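Local coordinates for protein rutinosidase (Aspergillus niger, PDB 6I1A) that hydrolyses glycosidic bonds as a secreted rutinosidase of glycosyl hydrolase family 5, and probably also acts as an exo-1,3-beta-glucanase on cell-wall glucan, at residues R92-W100 against L108-L117; M130-L139 against Q185-N193. All coordinates share one frame; numbering follows the deposited sequence.

Interaction 1: R92-W100 against L108-L117; sequences RIPTTYAAW and LYSGNQTAYL. With NAG (2-acetamido-2-deoxy-beta-D-glucopyranose), chain C; EDO (1,2-ethanediol), chain N.
The beta-alpha loop that leads from strand 90-95 into helix 113-128 is closed here by A98, A99 and W100 meeting S110, Q113 and T114. S110 OG donates to A98 O at 2.8 Å, lying in the carbonyl plane on a lone pair. Beside it, A99 CB rests on Q113 CB at 3.6 Å. The Q113 chain bends at chi2 (100°), which turns its amide back on the preceding loop: NE2 donates to Y109 O, while OE1 accepts G111 N at 2.8 Å. Both ends of the amide are thereby gripped and its rotation is fixed. Within the TIM-barrel fold of family 5 this loop joins the first strand to the helix of a beta-alpha-beta unit (90-95, 113-128, 131-136), and the W100 indole lies against the first turn of that helix. T114 CG2 sits over one face of the indole in a CH-pi contact, 3.6 Å from the six-membered-ring centroid and 13° off the normal. In the ring plane, W100 NE1 donates to T95 OG1, almost straight at 173° at hydrogen, which holds the indole against rotation. Deeper along the helix, L117 CD1 touches T95 CG2 at 3.6 Å. One water donates to A99 O and G111 O and accepts from T114 N, tying the loop to the first turn of the helix. N112 ND2 is covalently joined to the first sugar of an N-glycan.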
loop_
_atom_site.group_PDB
_atom_site.type_symbol
_atom_site.label_atom_id
_atom_site.label_comp_id
_atom_site.label_asym_id
_atom_site.label_seq_id
_atom_site.Cartn_x
_atom_site.Cartn_y
_atom_site.Cartn_z
ATOM N N ARG A 92 11.163 8.841 23.275
ATOM C CA ARG A 92 9.728 8.509 23.245
ATOM C C ARG A 92 9.531 7.375 24.214
ATOM O O ARG A 92 10.249 6.336 24.143
ATOM C CB ARG A 92 9.283 8.114 21.853
ATOM C CG ARG A 92 7.820 7.691 21.797
ATOM C CD ARG A 92 7.281 7.655 20.392
ATOM N NE ARG A 92 5.880 7.301 20.227
ATOM C CZ ARG A 92 5.381 6.092 20.003
ATOM N NH1 ARG A 92 6.156 5.003 19.974
ATOM N NH2 ARG A 92 4.073 5.986 19.737
ATOM N N ILE A 93 8.626 7.519 25.180
ATOM C CA ILE A 93 8.452 6.589 26.287
ATOM C C ILE A 93 7.057 5.995 26.294
ATOM O O ILE A 93 6.095 6.631 26.799
ATOM C CB ILE A 93 8.832 7.204 27.655
ATOM C CG1 ILE A 93 10.158 7.944 27.613
ATOM C CG2 ILE A 93 8.788 6.106 28.681
ATOM C CD1 ILE A 93 10.611 8.549 28.912
ATOM N N PRO A 94 6.864 4.796 25.727
ATOM C CA PRO A 94 5.586 4.100 25.755
ATOM C C PRO A 94 5.277 3.638 27.181
ATOM O O PRO A 94 6.115 3.037 27.850
ATOM C CB PRO A 94 5.779 2.901 24.811
ATOM C CG PRO A 94 6.906 3.338 23.933
ATOM C CD PRO A 94 7.836 4.117 24.839
ATOM N N THR A 95 4.051 3.926 27.618
ATOM C CA THR A 95 3.547 3.505 28.929
ATOM C C THR A 95 2.228 2.768 28.725
ATOM O O THR A 95 1.482 3.030 27.748
ATOM C CB THR A 95 3.360 4.710 29.846
ATOM O OG1 THR A 95 2.313 5.602 29.409
ATOM C CG2 THR A 95 4.616 5.526 30.034
ATOM N N THR A 96 1.891 1.872 29.660
ATOM C CA THR A 96 0.510 1.359 29.701
ATOM C C THR A 96 -0.371 2.398 30.409
ATOM O O THR A 96 0.122 3.185 31.214
ATOM C CB THR A 96 0.377 0.017 30.391
ATOM O OG1 THR A 96 0.578 0.226 31.800
ATOM C CG2 THR A 96 1.381 -0.997 29.869
ATOM N N TYR A 97 -1.658 2.327 30.168
ATOM C CA TYR A 97 -2.571 3.258 30.904
ATOM C C TYR A 97 -2.488 2.961 32.401
ATOM O O TYR A 97 -2.840 3.845 33.199
ATOM C CB TYR A 97 -4.020 3.219 30.414
ATOM C CG TYR A 97 -4.716 1.909 30.572
ATOM C CD1 TYR A 97 -5.186 1.506 31.826
ATOM C CD2 TYR A 97 -4.874 1.021 29.510
ATOM C CE1 TYR A 97 -5.836 0.314 31.997
ATOM C CE2 TYR A 97 -5.505 -0.204 29.695
ATOM C CZ TYR A 97 -6.006 -0.549 30.948
ATOM O OH TYR A 97 -6.595 -1.775 31.138
ATOM N N ALA A 98 -2.150 1.732 32.777
ATOM C CA ALA A 98 -2.159 1.283 34.183
ATOM C C ALA A 98 -1.038 1.952 34.957
ATOM O O ALA A 98 -1.009 1.875 36.211
ATOM C CB ALA A 98 -2.083 -0.212 34.247
ATOM N N ALA A 99 -0.059 2.588 34.318
ATOM C CA ALA A 99 0.943 3.417 34.989
ATOM C C ALA A 99 0.219 4.610 35.659
ATOM O O ALA A 99 0.777 5.217 36.613
ATOM C CB ALA A 99 1.971 3.897 34.005
ATOM N N TRP A 100 -0.902 5.018 35.081
ATOM C CA TRP A 100 -1.534 6.330 35.333
ATOM C C TRP A 100 -2.774 6.170 36.182
ATOM O O TRP A 100 -3.063 7.094 37.012
ATOM C CB TRP A 100 -1.796 7.073 34.013
ATOM C CG TRP A 100 -0.542 7.243 33.208
ATOM C CD1 TRP A 100 -0.148 6.473 32.139
ATOM C CD2 TRP A 100 0.508 8.187 33.432
ATOM N NE1 TRP A 100 1.050 6.900 31.688
ATOM C CE2 TRP A 100 1.490 7.948 32.455
ATOM C CE3 TRP A 100 0.705 9.251 34.326
ATOM C CZ2 TRP A 100 2.652 8.722 32.386
ATOM C CZ3 TRP A 100 1.855 9.986 34.247
ATOM C CH2 TRP A 100 2.821 9.726 33.282
ATOM N N LEU A 108 -3.752 -5.403 33.793
ATOM C CA LEU A 108 -2.431 -4.781 33.715
ATOM C C LEU A 108 -1.990 -4.305 35.094
ATOM O O LEU A 108 -2.866 -3.847 35.870
ATOM C CB LEU A 108 -2.434 -3.637 32.702
ATOM C CG LEU A 108 -2.761 -4.053 31.264
ATOM C CD1 LEU A 108 -2.863 -2.816 30.392
ATOM C CD2 LEU A 108 -1.758 -5.044 30.729
ATOM N N TYR A 109 -0.702 -4.350 35.354
ATOM C CA TYR A 109 -0.155 -3.994 36.666
ATOM C C TYR A 109 -0.042 -2.470 36.809
ATOM O O TYR A 109 0.502 -1.771 35.943
ATOM C CB TYR A 109 1.237 -4.614 36.835
ATOM C CG TYR A 109 1.961 -4.183 38.078
ATOM C CD1 TYR A 109 1.469 -4.538 39.340
ATOM C CD2 TYR A 109 3.128 -3.460 38.008
ATOM C CE1 TYR A 109 2.129 -4.127 40.480
ATOM C CE2 TYR A 109 3.819 -3.076 39.150
ATOM C CZ TYR A 109 3.310 -3.428 40.386
ATOM O OH TYR A 109 3.997 -3.007 41.501
ATOM N N SER A 110 -0.570 -1.945 37.942
ATOM C CA SER A 110 -0.407 -0.554 38.382
ATOM C C SER A 110 0.605 -0.505 39.535
ATOM O O SER A 110 0.276 -1.038 40.633
ATOM C CB SER A 110 -1.713 0.038 38.848
ATOM O OG SER A 110 -2.617 0.241 37.774
ATOM N N GLY A 111 1.760 0.081 39.326
ATOM C CA GLY A 111 2.799 0.185 40.370
ATOM C C GLY A 111 3.546 1.480 40.310
ATOM O O GLY A 111 2.931 2.525 40.117
ATOM N N ASN A 112 4.872 1.409 40.372
ATOM C CA ASN A 112 5.749 2.598 40.440
ATOM C C ASN A 112 6.292 2.999 39.063
ATOM O O ASN A 112 7.332 3.691 39.020
ATOM C CB ASN A 112 6.914 2.358 41.416
ATOM C CG ASN A 112 6.537 2.539 42.856
ATOM O OD1 ASN A 112 5.595 3.242 43.172
ATOM N ND2 ASN A 112 7.229 1.838 43.727
ATOM N N GLN A 113 5.608 2.624 37.969
ATOM C CA GLN A 113 6.088 3.028 36.631
ATOM C C GLN A 113 6.450 4.502 36.578
ATOM O O GLN A 113 7.493 4.858 35.988
ATOM C CB GLN A 113 5.024 2.730 35.588
ATOM C CG GLN A 113 4.775 1.259 35.352
ATOM C CD GLN A 113 3.556 0.719 36.061
ATOM O OE1 GLN A 113 3.325 1.078 37.216
ATOM N NE2 GLN A 113 2.735 -0.085 35.379
ATOM N N THR A 114 5.596 5.428 37.037
ATOM C CA THR A 114 5.825 6.871 36.793
ATOM C C THR A 114 7.014 7.356 37.655
ATOM O O THR A 114 7.600 8.376 37.323
ATOM C CB THR A 114 4.561 7.714 37.039
ATOM O OG1 THR A 114 4.150 7.548 38.399
ATOM C CG2 THR A 114 3.456 7.366 36.062
ATOM N N ALA A 115 7.335 6.671 38.739
ATOM C CA ALA A 115 8.536 7.032 39.517
ATOM C C ALA A 115 9.784 6.731 38.685
ATOM O O ALA A 115 10.721 7.553 38.661
ATOM C CB ALA A 115 8.587 6.273 40.821
ATOM N N TYR A 116 9.809 5.595 38.026
ATOM C CA TYR A 116 10.968 5.256 37.154
ATOM C C TYR A 116 11.012 6.184 35.956
ATOM O O TYR A 116 12.097 6.592 35.513
ATOM C CB TYR A 116 10.920 3.781 36.776
ATOM C CG TYR A 116 11.151 2.849 37.933
ATOM C CD1 TYR A 116 12.407 2.772 38.520
ATOM C CD2 TYR A 116 10.128 2.089 38.445
ATOM C CE1 TYR A 116 12.631 1.948 39.609
ATOM C CE2 TYR A 116 10.345 1.255 39.535
ATOM C CZ TYR A 116 11.601 1.198 40.121
ATOM O OH TYR A 116 11.852 0.406 41.223
ATOM N N LEU A 117 9.844 6.491 35.386
ATOM C CA LEU A 117 9.755 7.426 34.258
ATOM C C LEU A 117 10.357 8.775 34.684
ATOM O O LEU A 117 11.161 9.382 33.938
ATOM C CB LEU A 117 8.281 7.559 33.827
ATOM C CG LEU A 117 8.143 8.070 32.389
ATOM C CD1 LEU A 117 6.716 7.796 31.862
ATOM C CD2 LEU A 117 8.476 9.526 32.291
HETATM C C1 NAG C . 6.929 2.058 45.110
HETATM C C2 NAG C . 7.073 0.732 45.824
HETATM C C3 NAG C . 7.102 1.035 47.346
HETATM C C4 NAG C . 8.101 2.120 47.755
HETATM C C5 NAG C . 7.882 3.404 46.935
HETATM C C6 NAG C . 8.841 4.560 47.321
HETATM C C7 NAG C . 5.796 -1.228 45.119
HETATM C C8 NAG C . 4.406 -1.774 44.942
HETATM N N2 NAG C . 5.851 0.006 45.556
HETATM O O3 NAG C . 7.384 -0.175 48.043
HETATM O O4 NAG C . 7.867 2.434 49.139
HETATM O O5 NAG C . 7.970 2.993 45.544
HETATM O O6 NAG C . 10.201 4.139 47.140
HETATM O O7 NAG C . 6.818 -1.832 44.914
HETATM C C1 EDO N . -0.316 3.655 39.236
HETATM O O1 EDO N . 0.090 2.875 40.336
HETATM C C2 EDO N . -1.730 3.971 39.196
HETATM O O2 EDO N . -2.010 4.870 40.249
HETATM O O HOH W 1 1.129 -2.038 33.203
HETATM O O HOH W 2 2.985 4.468 38.070
#

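Interaction 2: M130-L139 against Q185-N193; sequences MHIIIDTHSL and QSYTLEPIN
I132 and Y187 begin the pairing of two adjacent parallel strands of the TIM barrel, 131-136 and 187-190, whose axes approach to 4.7 Å at an angle of 20°. The tight part starts with the backbone ladder: the N-H groups of I132, I134 and T136 go to the carbonyls of S186, T188 and E190, and those of T188 and E190 return to I132 O and I134 O, all nearly straight. On the face carrying I132 and I134, the Y187 ring lies against both, its CD2 3.7 Å from I132 CB and equally far from I134 CD1; helix 113-128 also covers this tyrosine. H131, at the start of its strand, reaches to the neighbouring strand with CG anti to its N (chi1 -166°), forming a 2.7 Å hydrogen bond between NE2 and T188 OG1 in the ring plane, while S186 O sits over the ring face. On the opposite face from Y187, D135 OD1 and E190 OE1 come within 4.1 Å, an approach of like charges beside R92, which forms a salt bridge with E190. H137 ND1 donates to D135 OD2 at 2.6 Å. The N193 amide, its OD1 bonded to R92 NH2, stacks over the imidazole with its plane 23° from the ring.

Only the margins are looser and take in water. One water bridges M130 O and S186 OG; another joins T136 O to N193 N, and a third links H137 O to N193 O and, at 3.0 Å, to N193 ND2.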
loop_
_atom_site.group_PDB
_atom_site.type_symbol
_atom_site.label_atom_id
_atom_site.label_comp_id
_atom_site.label_asym_id
_atom_site.label_seq_id
_atom_site.Cartn_x
_atom_site.Cartn_y
_atom_site.Cartn_z
ATOM N N MET A 130 17.356 16.645 26.733
ATOM C CA MET A 130 16.529 15.833 25.797
ATOM C C MET A 130 15.051 16.270 25.898
ATOM O O MET A 130 14.620 16.705 27.002
ATOM C CB MET A 130 16.630 14.346 26.084
ATOM C CG MET A 130 18.057 13.799 25.848
ATOM S SD MET A 130 18.027 12.035 25.731
ATOM C CE MET A 130 19.801 11.688 25.704
ATOM N N HIS A 131 14.317 16.088 24.803
ATOM C CA HIS A 131 12.827 16.262 24.788
ATOM C C HIS A 131 12.186 14.910 25.054
ATOM O O HIS A 131 12.740 13.913 24.553
ATOM C CB HIS A 131 12.357 16.891 23.480
ATOM C CG HIS A 131 10.934 17.393 23.513
ATOM N ND1 HIS A 131 10.569 18.525 24.198
ATOM C CD2 HIS A 131 9.775 16.815 23.059
ATOM C CE1 HIS A 131 9.254 18.683 24.079
ATOM N NE2 HIS A 131 8.753 17.663 23.431
ATOM N N ILE A 132 11.114 14.867 25.816
ATOM C CA ILE A 132 10.451 13.644 26.252
ATOM C C ILE A 132 9.070 13.586 25.620
ATOM O O ILE A 132 8.255 14.487 25.898
ATOM C CB ILE A 132 10.369 13.542 27.775
ATOM C CG1 ILE A 132 11.709 13.828 28.476
ATOM C CG2 ILE A 132 9.802 12.225 28.177
ATOM C CD1 ILE A 132 12.799 12.778 28.206
ATOM N N ILE A 133 8.764 12.518 24.915
ATOM C CA ILE A 133 7.381 12.227 24.470
ATOM C C ILE A 133 6.774 11.174 25.387
ATOM O O ILE A 133 7.314 10.063 25.459
ATOM C CB ILE A 133 7.312 11.736 23.038
ATOM C CG1 ILE A 133 7.895 12.766 22.070
ATOM C CG2 ILE A 133 5.899 11.307 22.619
ATOM C CD1 ILE A 133 8.299 12.169 20.735
ATOM N N ILE A 134 5.716 11.501 26.145
ATOM C CA ILE A 134 5.032 10.533 26.995
ATOM C C ILE A 134 3.862 9.949 26.187
ATOM O O ILE A 134 2.956 10.716 25.776
ATOM C CB ILE A 134 4.556 11.108 28.345
ATOM C CG1 ILE A 134 5.724 11.672 29.154
ATOM C CG2 ILE A 134 3.779 10.040 29.095
ATOM C CD1 ILE A 134 5.267 12.415 30.398
ATOM N N ASP A 135 3.914 8.657 25.888
ATOM C CA ASP A 135 2.916 7.979 25.062
ATOM C C ASP A 135 2.072 7.052 25.927
ATOM O O ASP A 135 2.616 6.136 26.580
ATOM C CB ASP A 135 3.704 7.231 23.977
ATOM C CG ASP A 135 2.995 6.055 23.357
ATOM O OD1 ASP A 135 1.769 6.048 23.158
ATOM O OD2 ASP A 135 3.771 5.126 22.966
ATOM N N THR A 136 0.754 7.238 25.924
ATOM C CA THR A 136 -0.176 6.281 26.527
ATOM C C THR A 136 -0.475 5.202 25.484
ATOM O O THR A 136 -1.392 5.400 24.654
ATOM C CB THR A 136 -1.403 6.977 27.129
ATOM O OG1 THR A 136 -2.027 7.763 26.135
ATOM C CG2 THR A 136 -0.960 7.895 28.240
ATOM N N HIS A 137 0.362 4.155 25.475
ATOM C CA HIS A 137 0.398 3.174 24.387
ATOM C C HIS A 137 -0.867 2.339 24.329
ATOM O O HIS A 137 -1.335 1.995 23.225
ATOM C CB HIS A 137 1.639 2.297 24.615
ATOM C CG HIS A 137 2.328 1.826 23.381
ATOM N ND1 HIS A 137 2.862 2.709 22.496
ATOM C CD2 HIS A 137 2.734 0.573 23.017
ATOM C CE1 HIS A 137 3.503 2.011 21.576
ATOM N NE2 HIS A 137 3.455 0.720 21.855
ATOM N N SER A 138 -1.444 2.062 25.501
ATOM C CA SER A 138 -2.753 1.409 25.639
ATOM C C SER A 138 -3.744 2.383 26.274
ATOM O O SER A 138 -3.320 3.261 27.034
ATOM C CB SER A 138 -2.668 0.149 26.486
ATOM O OG SER A 138 -1.857 0.336 27.636
ATOM N N LEU A 139 -5.015 2.142 26.019
ATOM C CA LEU A 139 -6.108 2.872 26.736
ATOM C C LEU A 139 -7.122 1.834 27.188
ATOM O O LEU A 139 -7.222 0.736 26.647
ATOM C CB LEU A 139 -6.784 3.904 25.840
ATOM C CG LEU A 139 -5.910 5.069 25.389
ATOM C CD1 LEU A 139 -6.657 5.931 24.382
ATOM C CD2 LEU A 139 -5.423 5.884 26.595
ATOM N N GLN A 185 8.230 22.392 29.807
ATOM C CA GLN A 185 8.704 22.689 28.469
ATOM C C GLN A 185 9.436 21.485 27.812
ATOM O O GLN A 185 9.668 21.557 26.627
ATOM C CB GLN A 185 9.618 23.943 28.436
ATOM C CG GLN A 185 10.896 23.866 29.249
ATOM C CD GLN A 185 10.827 24.285 30.694
ATOM O OE1 GLN A 185 9.803 24.146 31.380
ATOM N NE2 GLN A 185 11.976 24.757 31.193
ATOM N N SER A 186 9.731 20.487 28.602
ATOM C CA SER A 186 10.540 19.333 28.098
ATOM C C SER A 186 9.633 18.216 27.546
ATOM O O SER A 186 10.180 17.185 27.131
ATOM C CB SER A 186 11.380 18.774 29.161
ATOM O OG SER A 186 12.336 19.773 29.614
ATOM N N TYR A 187 8.312 18.332 27.541
ATOM C CA TYR A 187 7.401 17.179 27.290
ATOM C C TYR A 187 6.425 17.456 26.171
ATOM O O TYR A 187 5.836 18.580 26.032
ATOM C CB TYR A 187 6.623 16.826 28.539
ATOM C CG TYR A 187 7.494 16.376 29.675
ATOM C CD1 TYR A 187 8.020 17.320 30.573
ATOM C CD2 TYR A 187 7.824 15.053 29.913
ATOM C CE1 TYR A 187 8.829 16.935 31.638
ATOM C CE2 TYR A 187 8.607 14.662 30.977
ATOM C CZ TYR A 187 9.126 15.606 31.857
ATOM O OH TYR A 187 9.891 15.163 32.883
ATOM N N THR A 188 6.175 16.405 25.390
ATOM C CA THR A 188 5.090 16.299 24.413
ATOM C C THR A 188 4.175 15.173 24.861
ATOM O O THR A 188 4.638 14.115 25.257
ATOM C CB THR A 188 5.613 16.113 22.986
ATOM O OG1 THR A 188 6.243 17.323 22.577
ATOM C CG2 THR A 188 4.584 15.677 21.995
ATOM N N LEU A 189 2.854 15.388 24.795
ATOM C CA LEU A 189 1.867 14.395 25.233
ATOM C C LEU A 189 1.283 13.664 24.022
ATOM O O LEU A 189 0.708 14.307 23.108
ATOM C CB LEU A 189 0.747 15.149 25.983
ATOM C CG LEU A 189 -0.215 14.312 26.783
ATOM C CD1 LEU A 189 -0.934 15.175 27.878
ATOM C CD2 LEU A 189 -1.250 13.733 25.921
ATOM N N GLU A 190 1.413 12.342 24.004
ATOM C CA GLU A 190 0.881 11.491 22.932
ATOM C C GLU A 190 -0.202 10.575 23.490
ATOM O O GLU A 190 0.088 9.599 24.206
ATOM C CB GLU A 190 1.988 10.623 22.316
ATOM C CG GLU A 190 1.495 9.852 21.113
ATOM C CD GLU A 190 2.584 9.243 20.277
ATOM O OE1 GLU A 190 3.656 8.890 20.811
ATOM O OE2 GLU A 190 2.388 9.201 19.031
ATOM N N PRO A 191 -1.496 10.909 23.250
ATOM C CA PRO A 191 -2.577 10.259 24.004
ATOM C C PRO A 191 -3.171 8.973 23.433
ATOM O O PRO A 191 -4.066 8.381 24.035
ATOM C CB PRO A 191 -3.642 11.387 23.965
ATOM C CG PRO A 191 -3.469 12.020 22.638
ATOM C CD PRO A 191 -1.946 12.087 22.516
ATOM N N ILE A 192 -2.656 8.531 22.285
ATOM C CA ILE A 192 -3.096 7.232 21.734
ATOM C C ILE A 192 -1.978 6.705 20.836
ATOM O O ILE A 192 -1.165 7.504 20.328
ATOM C CB ILE A 192 -4.446 7.362 20.971
ATOM C CG1 ILE A 192 -5.175 6.011 20.823
ATOM C CG2 ILE A 192 -4.286 8.061 19.641
ATOM C CD1 ILE A 192 -6.675 6.191 20.516
ATOM N N ASN A 193 -1.992 5.384 20.634
ATOM C CA ASN A 193 -0.998 4.716 19.762
ATOM C C ASN A 193 -1.688 3.671 18.920
ATOM O O ASN A 193 -2.343 2.759 19.465
ATOM C CB ASN A 193 0.069 4.064 20.618
ATOM C CG ASN A 193 1.118 3.401 19.753
ATOM O OD1 ASN A 193 1.973 4.092 19.204
ATOM N ND2 ASN A 193 1.054 2.069 19.631
HETATM O O HOH W 3 14.298 19.334 27.668
HETATM O O HOH W 4 -3.221 4.012 22.913
HETATM O O HOH W 5 -1.260 0.571 20.871
#

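How the interactions relate
Interaction 1 closes before interaction 2 opens along the chain, and their centres lie about 12 Å apart. Helix 113-128, entered in the first, leads directly into strand 131-136 of the second, and strands 90-95 and 131-136 are neighbours in the same parallel sheet, the order across it being 187-190, 131-136, 90-95. The seam between the two contacts is direct: T95 O lies 2.8 Å from H137 N, a probable hydrogen bond, while Y97 packs on L139 and T96 on S138. Consecutive barrel strands are thus joined through backbone and loop packing, with all four segments within the family 5 range.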